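Local coordinates for protein N-acetyl-beta-D glucosaminidase (Rhizomucor miehei CAU432, PDB 4ZM6) that combines a family 3 beta-N-acetylglucosaminidase, which probably releases N-acetylglucosamine from glycosides, with a GNAT-type region that binds acetyl-CoA and probably acetylates glucosamine, at residues F713-P718 and D750-R755; Y725-R730 and G761-S766; Q729-H734 and V802-R807. All coordinates share one frame; numbering follows the deposited sequence.

Contact 1 (F713-P718 and D750-R755); sequences FGRIKP and DLIVAR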
loop_
_atom_site.group_PDB
_atom_site.type_symbol
_atom_site.label_atom_id
_atom_site.label_comp_id
_atom_site.label_asym_id
_atom_site.label_seq_id
_atom_site.Cartn_x
_atom_site.Cartn_y
_atom_site.Cartn_z
ATOM N N PHE A 713 -43.366 8.959 -32.445
ATOM C CA PHE A 713 -42.455 9.276 -31.343
ATOM C C PHE A 713 -43.093 8.978 -29.996
ATOM O O PHE A 713 -44.314 8.994 -29.866
ATOM C CB PHE A 713 -42.048 10.746 -31.393
ATOM C CG PHE A 713 -41.351 11.127 -32.659
ATOM C CD1 PHE A 713 -40.181 10.480 -33.041
ATOM C CD2 PHE A 713 -41.859 12.126 -33.472
ATOM C CE1 PHE A 713 -39.532 10.827 -34.213
ATOM C CE2 PHE A 713 -41.214 12.483 -34.642
ATOM C CZ PHE A 713 -40.048 11.835 -35.015
ATOM N N GLY A 714 -42.257 8.709 -28.997
ATOM C CA GLY A 714 -42.723 8.525 -27.626
ATOM C C GLY A 714 -41.753 7.759 -26.745
ATOM O O GLY A 714 -40.727 7.257 -27.206
ATOM N N ARG A 715 -42.105 7.651 -25.469
ATOM C CA ARG A 715 -41.253 7.013 -24.476
ATOM C C ARG A 715 -41.121 5.518 -24.703
ATOM O O ARG A 715 -41.895 4.920 -25.445
ATOM C CB ARG A 715 -41.799 7.272 -23.069
ATOM C CG ARG A 715 -41.753 8.737 -22.665
ATOM C CD ARG A 715 -42.619 9.056 -21.454
ATOM N NE ARG A 715 -42.455 8.123 -20.332
ATOM C CZ ARG A 715 -42.856 8.362 -19.082
ATOM N NH1 ARG A 715 -43.438 9.508 -18.762
ATOM N NH2 ARG A 715 -42.660 7.450 -18.137
ATOM N N ILE A 716 -40.113 4.929 -24.073
ATOM C CA ILE A 716 -39.978 3.486 -24.021
ATOM C C ILE A 716 -40.557 3.040 -22.675
ATOM O O ILE A 716 -40.350 3.705 -21.662
ATOM C CB ILE A 716 -38.499 3.045 -24.216
ATOM C CG1 ILE A 716 -38.428 1.617 -24.758
ATOM C CG2 ILE A 716 -37.665 3.168 -22.943
ATOM C CD1 ILE A 716 -38.583 1.544 -26.264
ATOM N N LYS A 717 -41.310 1.943 -22.668
ATOM C CA LYS A 717 -41.821 1.381 -21.418
ATOM C C LYS A 717 -40.861 0.319 -20.904
ATOM O O LYS A 717 -40.133 -0.282 -21.692
ATOM C CB LYS A 717 -43.192 0.746 -21.618
ATOM C CG LYS A 717 -44.306 1.721 -21.963
ATOM C CD LYS A 717 -45.677 1.085 -21.776
ATOM C CE LYS A 717 -45.774 -0.252 -22.490
ATOM N NZ LYS A 717 -47.170 -0.734 -22.610
ATOM N N PRO A 718 -40.872 0.062 -19.586
ATOM C CA PRO A 718 -39.976 -0.925 -18.980
ATOM C C PRO A 718 -39.951 -2.285 -19.664
ATOM O O PRO A 718 -38.879 -2.863 -19.815
ATOM C CB PRO A 718 -40.519 -1.052 -17.557
ATOM C CG PRO A 718 -41.031 0.314 -17.262
ATOM C CD PRO A 718 -41.617 0.813 -18.558
ATOM N N ASP A 750 -37.278 10.113 -20.097
ATOM C CA ASP A 750 -36.261 10.793 -20.890
ATOM C C ASP A 750 -35.797 9.973 -22.103
ATOM O O ASP A 750 -35.128 10.502 -22.990
ATOM C CB ASP A 750 -35.061 11.140 -20.000
ATOM C CG ASP A 750 -35.349 12.293 -19.039
ATOM O OD1 ASP A 750 -36.311 13.055 -19.285
ATOM O OD2 ASP A 750 -34.608 12.438 -18.034
ATOM N N LEU A 751 -36.146 8.694 -22.155
ATOM C CA LEU A 751 -35.707 7.838 -23.249
ATOM C C LEU A 751 -36.767 7.825 -24.339
ATOM O O LEU A 751 -37.761 7.102 -24.251
ATOM C CB LEU A 751 -35.419 6.422 -22.749
ATOM C CG LEU A 751 -34.577 6.344 -21.473
ATOM C CD1 LEU A 751 -34.248 4.895 -21.150
ATOM C CD2 LEU A 751 -33.309 7.174 -21.589
ATOM N N ILE A 752 -36.545 8.650 -25.356
ATOM C CA ILE A 752 -37.458 8.785 -26.482
ATOM C C ILE A 752 -36.974 7.939 -27.645
ATOM O O ILE A 752 -35.783 7.871 -27.923
ATOM C CB ILE A 752 -37.543 10.249 -26.952
ATOM C CG1 ILE A 752 -37.910 11.164 -25.782
ATOM C CG2 ILE A 752 -38.551 10.398 -28.086
ATOM C CD1 ILE A 752 -39.169 10.749 -25.046
ATOM N N VAL A 753 -37.918 7.305 -28.326
ATOM C CA VAL A 753 -37.624 6.522 -29.507
ATOM C C VAL A 753 -38.567 6.931 -30.621
ATOM O O VAL A 753 -39.680 7.388 -30.359
ATOM C CB VAL A 753 -37.789 5.010 -29.256
ATOM C CG1 VAL A 753 -36.684 4.497 -28.349
ATOM C CG2 VAL A 753 -39.160 4.693 -28.670
ATOM N N ALA A 754 -38.096 6.780 -31.857
ATOM C CA ALA A 754 -38.944 6.852 -33.036
ATOM C C ALA A 754 -39.297 5.427 -33.435
ATOM O O ALA A 754 -38.431 4.549 -33.405
ATOM C CB ALA A 754 -38.226 7.560 -34.170
ATOM N N ARG A 755 -40.568 5.199 -33.775
ATOM C CA ARG A 755 -41.046 3.893 -34.252
ATOM C C ARG A 755 -41.757 4.030 -35.590
ATOM O O ARG A 755 -42.278 5.096 -35.922
ATOM C CB ARG A 755 -42.008 3.261 -33.248
ATOM C CG ARG A 755 -41.365 2.819 -31.949
ATOM C CD ARG A 755 -42.392 2.202 -31.010
ATOM N NE ARG A 755 -41.902 0.954 -30.416
ATOM C CZ ARG A 755 -41.542 0.785 -29.143
ATOM N NH1 ARG A 755 -41.118 -0.406 -28.748
ATOM N NH2 ARG A 755 -41.608 1.780 -28.258
#
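Gly714 and Val753 form the hydrogen-bonded pair of two antiparallel strands, 713-715 and 751-755, whose axes approach to 4.7 Å at 144°. Val753 N gives a nearly straight bond of 3.0 Å to Gly714 O, and Gly714 N returns a more bent one of 3.2 Å to Val753 O. Beyond the strand end, Ile716 N still reaches Leu751 O, also at 3.2 Å. Phe713 with Ala754 and Arg715 with Ile752 are the non-hydrogen-bonded pairs on either side. Gly714 has a phi of 159°, where a beta carbon would press on the carbonyl oxygen of the residue before it.

Phe713 and Ala754 share one face of the sheet. Phe713 CE1 lies 3.5 Å from Ala754 CB, and the ring also meets that of His818 on helix 811-825. Ile716, just past the strand end, turns its side chain toward Leu751 and Val753, the latter on the face opposite Phe713. Ile716 CG1 is anti to the backbone N (chi1 -155°), and Ile716 CD1 lies 4.0 Å from Val753 CG2, the two side chains crossing at about a right angle. Ile716 CG2 meets Leu751 CB, also at 4.0 Å. Leu724 of helix 721-731 packs on Ile716, Leu751 and Val753.

The Arg755 side chain crosses Ile716 at a similar angle, Arg755 NH2 lying 3.6 Å from Ile716 CD1. Main-chain bonds thus join the first two strands of a GNAT-type sheet. With NE bonded to Gly761 O and NH1 in a salt bridge to Glu723, Arg755 can lie against the Ile716 methyl without losing its polar partners.

Contact 2 (Y725-R730 and G761-S766); sequences YAFQQR and GRVIAS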
loop_
_atom_site.group_PDB
_atom_site.type_symbol
_atom_site.label_atom_id
_atom_site.label_comp_id
_atom_site.label_asym_id
_atom_site.label_seq_id
_atom_site.Cartn_x
_atom_site.Cartn_y
_atom_site.Cartn_z
ATOM N N TYR A 725 -32.214 -1.329 -26.130
ATOM C CA TYR A 725 -30.877 -1.909 -26.013
ATOM C C TYR A 725 -30.467 -2.609 -27.319
ATOM O O TYR A 725 -29.353 -2.418 -27.808
ATOM C CB TYR A 725 -30.785 -2.876 -24.825
ATOM C CG TYR A 725 -30.930 -2.248 -23.440
ATOM C CD1 TYR A 725 -30.992 -0.864 -23.258
ATOM C CD2 TYR A 725 -30.968 -3.056 -22.299
ATOM C CE1 TYR A 725 -31.107 -0.314 -21.990
ATOM C CE2 TYR A 725 -31.089 -2.511 -21.031
ATOM C CZ TYR A 725 -31.157 -1.141 -20.881
ATOM O OH TYR A 725 -31.282 -0.599 -19.621
ATOM N N ALA A 726 -31.369 -3.397 -27.893
ATOM C CA ALA A 726 -31.121 -4.038 -29.187
ATOM C C ALA A 726 -30.729 -3.012 -30.247
ATOM O O ALA A 726 -29.817 -3.245 -31.041
ATOM C CB ALA A 726 -32.351 -4.805 -29.640
ATOM N N PHE A 727 -31.428 -1.883 -30.250
ATOM C CA PHE A 727 -31.139 -0.788 -31.164
ATOM C C PHE A 727 -29.723 -0.264 -30.955
ATOM O O PHE A 727 -28.923 -0.239 -31.887
ATOM C CB PHE A 727 -32.146 0.335 -30.961
ATOM C CG PHE A 727 -31.890 1.543 -31.805
ATOM C CD1 PHE A 727 -32.307 1.582 -33.122
ATOM C CD2 PHE A 727 -31.254 2.655 -31.271
ATOM C CE1 PHE A 727 -32.085 2.703 -33.899
ATOM C CE2 PHE A 727 -31.030 3.784 -32.042
ATOM C CZ PHE A 727 -31.444 3.807 -33.360
ATOM N N GLN A 728 -29.415 0.130 -29.724
ATOM C CA GLN A 728 -28.086 0.654 -29.384
ATOM C C GLN A 728 -26.967 -0.353 -29.694
ATOM O O GLN A 728 -25.909 0.025 -30.198
ATOM C CB GLN A 728 -28.027 1.067 -27.907
ATOM C CG GLN A 728 -28.909 2.255 -27.551
ATOM C CD GLN A 728 -28.449 3.535 -28.208
ATOM O OE1 GLN A 728 -27.302 3.936 -28.061
ATOM N NE2 GLN A 728 -29.347 4.190 -28.935
ATOM N N GLN A 729 -27.205 -1.627 -29.408
ATOM C CA GLN A 729 -26.212 -2.660 -29.685
ATOM C C GLN A 729 -25.886 -2.763 -31.172
ATOM O O GLN A 729 -24.725 -2.918 -31.532
ATOM C CB GLN A 729 -26.681 -4.018 -29.168
ATOM C CG GLN A 729 -25.785 -5.182 -29.550
ATOM C CD GLN A 729 -26.344 -6.508 -29.074
ATOM O OE1 GLN A 729 -27.403 -6.952 -29.530
ATOM N NE2 GLN A 729 -25.636 -7.154 -28.154
ATOM N N ARG A 730 -26.897 -2.697 -32.031
ATOM C CA ARG A 730 -26.652 -2.776 -33.471
ATOM C C ARG A 730 -26.046 -1.480 -34.022
ATOM O O ARG A 730 -25.135 -1.532 -34.846
ATOM C CB ARG A 730 -27.933 -3.132 -34.245
ATOM C CG ARG A 730 -27.746 -3.129 -35.759
ATOM C CD ARG A 730 -28.869 -3.830 -36.510
ATOM N NE ARG A 730 -28.574 -3.939 -37.945
ATOM C CZ ARG A 730 -27.742 -4.830 -38.494
ATOM N NH1 ARG A 730 -27.092 -5.718 -37.742
ATOM N NH2 ARG A 730 -27.553 -4.831 -39.810
ATOM N N GLY A 761 -44.496 -0.280 -33.576
ATOM C CA GLY A 761 -43.519 -0.475 -34.643
ATOM C C GLY A 761 -42.118 -0.683 -34.106
ATOM O O GLY A 761 -41.834 -0.364 -32.944
ATOM N N ARG A 762 -41.242 -1.222 -34.950
ATOM C CA ARG A 762 -39.853 -1.447 -34.562
ATOM C C ARG A 762 -39.189 -0.094 -34.308
ATOM O O ARG A 762 -39.571 0.915 -34.907
ATOM C CB ARG A 762 -39.097 -2.247 -35.638
ATOM C CG ARG A 762 -38.717 -1.441 -36.872
ATOM C CD ARG A 762 -38.370 -2.311 -38.072
ATOM N NE ARG A 762 -38.218 -1.500 -39.285
ATOM C CZ ARG A 762 -39.214 -1.104 -40.085
ATOM N NH1 ARG A 762 -40.481 -1.442 -39.836
ATOM N NH2 ARG A 762 -38.941 -0.359 -41.152
ATOM N N VAL A 763 -38.213 -0.079 -33.404
ATOM C CA VAL A 763 -37.477 1.143 -33.083
ATOM C C VAL A 763 -36.508 1.466 -34.220
ATOM O O VAL A 763 -35.712 0.621 -34.629
ATOM C CB VAL A 763 -36.694 1.001 -31.763
ATOM C CG1 VAL A 763 -35.855 2.249 -31.497
ATOM C CG2 VAL A 763 -37.647 0.736 -30.603
ATOM N N ILE A 764 -36.591 2.689 -34.729
ATOM C CA ILE A 764 -35.761 3.125 -35.859
ATOM C C ILE A 764 -34.847 4.308 -35.529
ATOM O O ILE A 764 -33.993 4.674 -36.330
ATOM C CB ILE A 764 -36.625 3.471 -37.098
ATOM C CG1 ILE A 764 -37.585 4.630 -36.806
ATOM C CG2 ILE A 764 -37.381 2.235 -37.574
ATOM C CD1 ILE A 764 -38.613 4.864 -37.894
ATOM N N ALA A 765 -35.028 4.903 -34.356
ATOM C CA ALA A 765 -34.190 6.000 -33.909
ATOM C C ALA A 765 -34.387 6.156 -32.410
ATOM O O ALA A 765 -35.305 5.554 -31.839
ATOM C CB ALA A 765 -34.554 7.289 -34.633
ATOM N N SER A 766 -33.533 6.951 -31.771
ATOM C CA SER A 766 -33.674 7.208 -30.345
ATOM C C SER A 766 -32.844 8.396 -29.905
ATOM O O SER A 766 -31.910 8.784 -30.595
ATOM C CB SER A 766 -33.257 5.976 -29.532
ATOM O OG SER A 766 -31.890 6.041 -29.178
HETATM O O HOH W 1 -29.078 6.749 -30.512
#
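Phe727 carries the apolar part of this contact, reaching from helix 725-730 to strand 763-766. With CG anti to the backbone N (chi1 177°), the ring projects from the helix and its rim atoms follow the strand residue by residue. Phe727 CD1 lies 4.0 Å from Val763 CG1. Next along, Phe727 CE1 is 3.6 Å from Ile764 C, and Phe727 CZ is equally close, 3.6 Å, to Ala765 CA. Farther round, Phe727 CE2 comes to 3.7 Å from Ser766 OG. Most of what the ring meets is main chain, with the Val763 methyl and the Ser766 side chain at the ends, and it approaches them obliquely.

The helix and strand axes run at 76° to each other, 9.0 Å apart at the closest. This is the first helix of a GNAT-type fold laid across the sheet, with helix 811-825 packing on Ile764 and Ala765 from the other side. Where Phe727 lies, the strand carries a classic beta bulge: Ile764 and Ala765 both face Ala754 of strand 751-756.

Gln728 NE2 and a water lie at the edge of the Phe727 ring, in its plane. The Gln728 chain bends at chi2 (-66°), and Gln728 NE2 donates 3.0 Å to this water, which in turn makes a weak 3.5 Å bond to Ser766 O. NE2 also comes near Ser766 OG, but at a poor angle for a hydrogen bond. That hydroxyl instead pairs with Tyr739 OH on helix 736-745.

Contact 3 (Q729-H734 and V802-R807); sequences QRNFPH and VAQEER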
loop_
_atom_site.group_PDB
_atom_site.type_symbol
_atom_site.label_atom_id
_atom_site.label_comp_id
_atom_site.label_asym_id
_atom_site.label_seq_id
_atom_site.Cartn_x
_atom_site.Cartn_y
_atom_site.Cartn_z
ATOM N N GLN A 729 -27.205 -1.627 -29.408
ATOM C CA GLN A 729 -26.212 -2.660 -29.685
ATOM C C GLN A 729 -25.886 -2.763 -31.172
ATOM O O GLN A 729 -24.725 -2.918 -31.532
ATOM C CB GLN A 729 -26.681 -4.018 -29.168
ATOM C CG GLN A 729 -25.785 -5.182 -29.550
ATOM C CD GLN A 729 -26.344 -6.508 -29.074
ATOM O OE1 GLN A 729 -27.403 -6.952 -29.530
ATOM N NE2 GLN A 729 -25.636 -7.154 -28.154
ATOM N N ARG A 730 -26.897 -2.697 -32.031
ATOM C CA ARG A 730 -26.652 -2.776 -33.471
ATOM C C ARG A 730 -26.046 -1.480 -34.022
ATOM O O ARG A 730 -25.135 -1.532 -34.846
ATOM C CB ARG A 730 -27.933 -3.132 -34.245
ATOM C CG ARG A 730 -27.746 -3.129 -35.759
ATOM C CD ARG A 730 -28.869 -3.830 -36.510
ATOM N NE ARG A 730 -28.574 -3.939 -37.945
ATOM C CZ ARG A 730 -27.742 -4.830 -38.494
ATOM N NH1 ARG A 730 -27.092 -5.718 -37.742
ATOM N NH2 ARG A 730 -27.553 -4.831 -39.810
ATOM N N ASN A 731 -26.533 -0.329 -33.562
ATOM C CA ASN A 731 -26.258 0.938 -34.245
ATOM C C ASN A 731 -25.308 1.901 -33.537
ATOM O O ASN A 731 -24.547 2.607 -34.200
ATOM C CB ASN A 731 -27.577 1.651 -34.552
ATOM C CG ASN A 731 -28.467 0.854 -35.497
ATOM O OD1 ASN A 731 -28.179 0.741 -36.686
ATOM N ND2 ASN A 731 -29.555 0.303 -34.968
ATOM N N PHE A 732 -25.359 1.960 -32.209
ATOM C CA PHE A 732 -24.507 2.882 -31.454
ATOM C C PHE A 732 -24.007 2.250 -30.157
ATOM O O PHE A 732 -24.243 2.790 -29.070
ATOM C CB PHE A 732 -25.268 4.174 -31.158
ATOM C CG PHE A 732 -25.804 4.843 -32.382
ATOM C CD1 PHE A 732 -25.027 5.752 -33.090
ATOM C CD2 PHE A 732 -27.080 4.548 -32.847
ATOM C CE1 PHE A 732 -25.518 6.369 -34.235
ATOM C CE2 PHE A 732 -27.576 5.159 -33.992
ATOM C CZ PHE A 732 -26.793 6.071 -34.686
ATOM N N PRO A 733 -23.274 1.121 -30.266
ATOM C CA PRO A 733 -22.896 0.310 -29.096
ATOM C C PRO A 733 -22.118 1.096 -28.048
ATOM O O PRO A 733 -22.186 0.786 -26.858
ATOM C CB PRO A 733 -22.006 -0.794 -29.689
ATOM C CG PRO A 733 -22.153 -0.699 -31.170
ATOM C CD PRO A 733 -22.530 0.713 -31.470
ATOM N N HIS A 734 -21.382 2.102 -28.507
ATOM C CA HIS A 734 -20.655 3.009 -27.630
ATOM C C HIS A 734 -21.554 3.845 -26.713
ATOM O O HIS A 734 -21.052 4.473 -25.789
ATOM C CB HIS A 734 -19.718 3.918 -28.446
ATOM C CG HIS A 734 -20.418 4.764 -29.468
ATOM N ND1 HIS A 734 -20.722 4.307 -30.735
ATOM C CD2 HIS A 734 -20.854 6.047 -29.417
ATOM C CE1 HIS A 734 -21.324 5.268 -31.414
ATOM N NE2 HIS A 734 -21.417 6.333 -30.637
ATOM N N VAL A 802 -30.075 7.604 -35.594
ATOM C CA VAL A 802 -31.026 6.905 -36.443
ATOM C C VAL A 802 -30.381 5.600 -36.882
ATOM O O VAL A 802 -29.161 5.511 -36.947
ATOM C CB VAL A 802 -31.351 7.752 -37.682
ATOM C CG1 VAL A 802 -32.465 7.113 -38.502
ATOM C CG2 VAL A 802 -31.708 9.173 -37.261
ATOM N N ALA A 803 -31.193 4.589 -37.174
ATOM C CA ALA A 803 -30.683 3.306 -37.665
ATOM C C ALA A 803 -30.053 3.503 -39.030
ATOM O O ALA A 803 -30.444 4.410 -39.762
ATOM C CB ALA A 803 -31.804 2.281 -37.756
ATOM N N GLN A 804 -29.076 2.660 -39.365
ATOM C CA GLN A 804 -28.424 2.736 -40.686
ATOM C C GLN A 804 -29.431 2.589 -41.829
ATOM O O GLN A 804 -29.491 3.429 -42.731
ATOM C CB GLN A 804 -27.252 1.738 -40.874
ATOM C CG GLN A 804 -27.149 0.524 -39.954
ATOM C CD GLN A 804 -26.059 0.687 -38.900
ATOM O OE1 GLN A 804 -25.949 1.734 -38.257
ATOM N NE2 GLN A 804 -25.242 -0.350 -38.727
ATOM N N GLU A 805 -30.222 1.522 -41.761
ATOM C CA GLU A 805 -31.282 1.247 -42.730
ATOM C C GLU A 805 -32.175 2.463 -43.041
ATOM O O GLU A 805 -32.564 2.674 -44.193
ATOM C CB GLU A 805 -32.157 0.111 -42.193
ATOM C CG GLU A 805 -33.199 -0.419 -43.170
ATOM C CD GLU A 805 -32.617 -1.340 -44.227
ATOM O OE1 GLU A 805 -31.405 -1.649 -44.171
ATOM O OE2 GLU A 805 -33.386 -1.762 -45.115
ATOM N N GLU A 806 -32.480 3.256 -42.013
ATOM C CA GLU A 806 -33.526 4.281 -42.080
ATOM C C GLU A 806 -33.001 5.694 -42.343
ATOM O O GLU A 806 -33.740 6.677 -42.191
ATOM C CB GLU A 806 -34.322 4.276 -40.771
ATOM C CG GLU A 806 -34.756 2.893 -40.303
ATOM C CD GLU A 806 -35.730 2.212 -41.249
ATOM O OE1 GLU A 806 -36.440 2.920 -41.997
ATOM O OE2 GLU A 806 -35.791 0.961 -41.235
ATOM N N ARG A 807 -31.738 5.803 -42.744
ATOM C CA ARG A 807 -31.126 7.112 -42.944
ATOM C C ARG A 807 -31.698 7.789 -44.190
ATOM O O ARG A 807 -32.125 7.118 -45.135
ATOM C CB ARG A 807 -29.599 6.981 -43.035
ATOM C CG ARG A 807 -28.950 6.532 -41.733
ATOM C CD ARG A 807 -27.451 6.281 -41.860
ATOM N NE ARG A 807 -27.135 4.984 -42.470
ATOM C CZ ARG A 807 -25.928 4.409 -42.475
ATOM N NH1 ARG A 807 -24.880 4.998 -41.901
ATOM N NH2 ARG A 807 -25.762 3.225 -43.060
#
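Asn731 and Gln804 meet with their side chains crossing obliquely and their amide planes 83° apart. Asn731 stands at the end of helix 721-731. Its CG is anti to the carbonyl carbon (chi1 -63°), and its ND2 hydrogen-bonds back to Phe727 O, which fixes the rotation of the amide. Asn731 OD1 therefore faces the loop, where Gln804 N gives it a weak but fairly straight bond of 3.4 Å, at 165°. The Gln804 chain bends at chi2 and brings its amide up to Asn731 OD1. As modelled, Gln804 OE1 lies only 2.9 Å from Asn731 OD1. Two acceptors so close make the assignment of the Gln804 amide doubtful at this resolution.

Next to this pair, Phe732 presents an edge. Phe732 CZ lies 3.3 Å from Val802 O, which sits near the plane of the ring, while the ring of Trp735 meets that of Phe732, their planes not far from parallel. Ala803 CB is 4.1 Å from Asn731 OD1.

Gln804 opens a type I turn that ends at Arg807. Gln804 O takes both Arg807 N, at 3.3 Å, and Arg807 NE, at 2.8 Å on a lone pair in the carbonyl plane. The turn lies between strand 794-802 and helix 811-825, where GNAT folds usually hold the acetyl-CoA pyrophosphate. A sulfate, probably from the crystallisation liquor, lies about 4 Å from the Val802 side chain; the bound acetyl-CoA is elsewhere.

Across the two segments, then, the polar link is one weak bond to Asn731 OD1, whereas Arg807 braces the turn and Ala803 is bonded to Ile764 of the sheet.

The three contacts step across one GNAT-type domain. Contacts 1 and 2 have centres 10 Å apart and meet through neighbouring strands: Ala754 O lies 2.9 Å from Ile764 N, a probable hydrogen bond. Contact 2 hands on to contact 3, 7 Å away between centres, by a similar step from Ile764 O to Ala803 N at 2.9 Å, and both use helix 721-731. Contacts 1 and 3 do not touch; their nearest atoms are about 7 Å apart. The bound acetyl-CoA occupies a pocket formed by residues between 520 and 676, in the preceding GNAT region, and all three contacts lie away from it.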